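Local coordinates for SmhB (Serratia marcescens, PDB 6ZZH), which is probably the B component of a tripartite alpha-pore-forming toxin, expected to rearrange from a soluble helical form when it inserts into a membrane, at residues E160-D165 and R245-L250. Sequence-based numbering, arbitrary orientation.
Sequences EQLNRD and RDRSQL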
loop_
_atom_site.group_PDB
_atom_site.type_symbol
_atom_site.label_atom_id
_atom_site.label_comp_id
_atom_site.label_asym_id
_atom_site.label_seq_id
_atom_site.Cartn_x
_atom_site.Cartn_y
_atom_site.Cartn_z
ATOM N N GLU A 160 -20.607 -16.774 -8.419
ATOM C CA GLU A 160 -20.742 -15.669 -7.455
ATOM C C GLU A 160 -20.207 -16.116 -6.088
ATOM O O GLU A 160 -19.532 -15.312 -5.394
ATOM C CB GLU A 160 -22.186 -15.181 -7.435
ATOM C CG GLU A 160 -22.384 -14.067 -6.433
ATOM C CD GLU A 160 -21.483 -12.826 -6.524
ATOM O OE1 GLU A 160 -20.836 -12.570 -7.601
ATOM O OE2 GLU A 160 -21.405 -12.127 -5.494
ATOM N N GLN A 161 -20.477 -17.344 -5.699
ATOM C CA GLN A 161 -19.970 -17.937 -4.441
ATOM C C GLN A 161 -18.442 -17.902 -4.439
ATOM O O GLN A 161 -17.853 -17.451 -3.456
ATOM C CB GLN A 161 -20.483 -19.374 -4.372
ATOM C CG GLN A 161 -20.053 -20.095 -3.124
ATOM C CD GLN A 161 -20.715 -19.411 -1.973
ATOM O OE1 GLN A 161 -20.377 -18.278 -1.615
ATOM N NE2 GLN A 161 -21.653 -20.137 -1.381
ATOM N N LEU A 162 -17.825 -18.340 -5.530
ATOM C CA LEU A 162 -16.352 -18.321 -5.698
ATOM C C LEU A 162 -15.868 -16.883 -5.537
ATOM O O LEU A 162 -14.883 -16.652 -4.783
ATOM C CB LEU A 162 -16.010 -18.886 -7.083
ATOM C CG LEU A 162 -14.550 -18.751 -7.521
ATOM C CD1 LEU A 162 -13.592 -19.366 -6.517
ATOM C CD2 LEU A 162 -14.335 -19.362 -8.892
ATOM N N ASN A 163 -16.538 -15.931 -6.208
ATOM C CA ASN A 163 -16.159 -14.498 -6.152
ATOM C C ASN A 163 -16.154 -14.049 -4.688
ATOM O O ASN A 163 -15.162 -13.416 -4.245
ATOM C CB ASN A 163 -17.048 -13.633 -7.073
ATOM C CG ASN A 163 -16.720 -13.830 -8.546
ATOM O OD1 ASN A 163 -15.751 -14.513 -8.904
ATOM N ND2 ASN A 163 -17.547 -13.273 -9.426
ATOM N N ARG A 164 -17.201 -14.333 -3.928
ATOM C CA ARG A 164 -17.241 -13.885 -2.505
ATOM C C ARG A 164 -16.177 -14.632 -1.690
ATOM O O ARG A 164 -15.570 -14.025 -0.840
ATOM C CB ARG A 164 -18.636 -14.088 -1.930
ATOM C CG ARG A 164 -19.669 -13.276 -2.677
ATOM C CD ARG A 164 -21.049 -13.527 -2.127
ATOM N NE ARG A 164 -21.905 -14.522 -2.820
ATOM C CZ ARG A 164 -22.230 -15.763 -2.401
ATOM N NH1 ARG A 164 -21.786 -16.264 -1.249
ATOM N NH2 ARG A 164 -23.024 -16.506 -3.162
ATOM N N ASP A 165 -15.991 -15.917 -1.937
ATOM C CA ASP A 165 -14.976 -16.715 -1.215
ATOM C C ASP A 165 -13.615 -16.089 -1.470
ATOM O O ASP A 165 -12.881 -15.911 -0.483
ATOM C CB ASP A 165 -15.044 -18.191 -1.599
ATOM C CG ASP A 165 -16.265 -18.898 -0.998
ATOM O OD1 ASP A 165 -17.019 -18.258 -0.249
ATOM O OD2 ASP A 165 -16.476 -20.089 -1.304
ATOM N N ARG A 245 -9.038 -24.500 -6.418
ATOM C CA ARG A 245 -8.939 -25.960 -6.636
ATOM C C ARG A 245 -10.336 -26.576 -6.506
ATOM O O ARG A 245 -10.686 -27.397 -7.345
ATOM C CB ARG A 245 -7.939 -26.545 -5.634
ATOM C CG ARG A 245 -7.732 -28.055 -5.726
ATOM C CD ARG A 245 -6.663 -28.587 -4.772
ATOM N NE ARG A 245 -5.406 -27.887 -5.050
ATOM C CZ ARG A 245 -4.761 -27.027 -4.243
ATOM N NH1 ARG A 245 -5.188 -26.763 -3.018
ATOM N NH2 ARG A 245 -3.650 -26.453 -4.666
ATOM N N ASP A 246 -11.107 -26.167 -5.500
ATOM C CA ASP A 246 -12.458 -26.716 -5.209
ATOM C C ASP A 246 -13.464 -26.356 -6.302
ATOM O O ASP A 246 -14.494 -26.953 -6.331
ATOM C CB ASP A 246 -12.974 -26.195 -3.867
ATOM C CG ASP A 246 -12.162 -26.729 -2.701
ATOM O OD1 ASP A 246 -11.322 -27.621 -2.910
ATOM O OD2 ASP A 246 -12.345 -26.230 -1.594
ATOM N N ARG A 247 -13.190 -25.382 -7.158
ATOM C CA ARG A 247 -14.111 -25.008 -8.265
ATOM C C ARG A 247 -13.465 -25.391 -9.602
ATOM O O ARG A 247 -13.572 -24.605 -10.555
ATOM C CB ARG A 247 -14.434 -23.513 -8.226
ATOM C CG ARG A 247 -15.602 -23.145 -7.327
ATOM C CD ARG A 247 -15.459 -23.636 -5.909
ATOM N NE ARG A 247 -16.243 -22.750 -5.062
ATOM C CZ ARG A 247 -15.766 -21.882 -4.164
ATOM N NH1 ARG A 247 -16.624 -21.146 -3.486
ATOM N NH2 ARG A 247 -14.481 -21.799 -3.873
ATOM N N SER A 248 -12.799 -26.540 -9.708
ATOM C CA SER A 248 -12.232 -26.977 -11.018
ATOM C C SER A 248 -13.343 -27.539 -11.940
ATOM O O SER A 248 -13.001 -27.935 -13.069
ATOM C CB SER A 248 -11.084 -27.936 -10.848
ATOM O OG SER A 248 -11.558 -29.208 -10.429
ATOM N N GLN A 249 -14.614 -27.580 -11.505
ATOM C CA GLN A 249 -15.772 -27.994 -12.352
ATOM C C GLN A 249 -16.275 -26.786 -13.159
ATOM O O GLN A 249 -17.055 -26.989 -14.100
ATOM C CB GLN A 249 -16.937 -28.607 -11.556
ATOM C CG GLN A 249 -17.826 -27.616 -10.804
ATOM C CD GLN A 249 -17.131 -26.990 -9.620
ATOM O OE1 GLN A 249 -16.023 -27.381 -9.234
ATOM N NE2 GLN A 249 -17.778 -26.000 -9.034
ATOM N N LEU A 250 -15.896 -25.570 -12.775
ATOM C CA LEU A 250 -16.238 -24.342 -13.532
ATOM C C LEU A 250 -15.424 -24.355 -14.813
ATOM O O LEU A 250 -14.400 -25.023 -14.856
ATOM C CB LEU A 250 -15.924 -23.089 -12.721
ATOM C CG LEU A 250 -17.152 -22.386 -12.157
ATOM C CD1 LEU A 250 -18.052 -23.378 -11.438
ATOM C CD2 LEU A 250 -16.734 -21.246 -11.238
#
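Arg247 reaches from the linker between helix 230-245 and helix 252-300 to Asp165 and Leu162 on the side of helix 156-185, a surface contact at one end of the long helical bundle expected of an HBL-family toxin. The linker turns through two overlapping type I beta turns, Arg245 to Ser248 and Arg247 to Leu250, and Arg247 belongs to both. Its side chain kinks at chi2 and then runs out nearly straight through chi3, carrying the guanidinium across to the helix. A long side chain is needed here, because the CA atoms of Arg247 and Asp165 are 10.9 Å apart.

Asp165 supplies the negative charge opposite the guanidinium: at the edge of the group, NH1 meets OD2 of Asp165 in a salt bridge modelled at 2.4 Å, a length so short that its exact value is doubtful. The bond is also bent, with an N-H...O angle of 141°, and the carboxylate and guanidinium planes are turned 45° apart, so this is a single-oxygen grip rather than a flat two-pronged pairing. NH2 bonds instead to the backbone O of Leu243, which ties the guanidinium back to the last turn of helix 230-245 and helps fix its rotation. CA of Leu162 lies 3.6 Å above one face, toward the rim, and CG of Gln161 comes in at the edge beside NH1.

Leu162 lies between the linker and helix 252-300, where a branched apolar side chain can pack on both; it touches Leu255 and Ser258 of that helix. With CG anti to the backbone N (chi1 171°), the side chain is turned toward the linker, and the fork at CG sends CD1 to 3.7 Å from NH2 of Arg247 while CD2 touches CD2 of Leu250 at 3.8 Å.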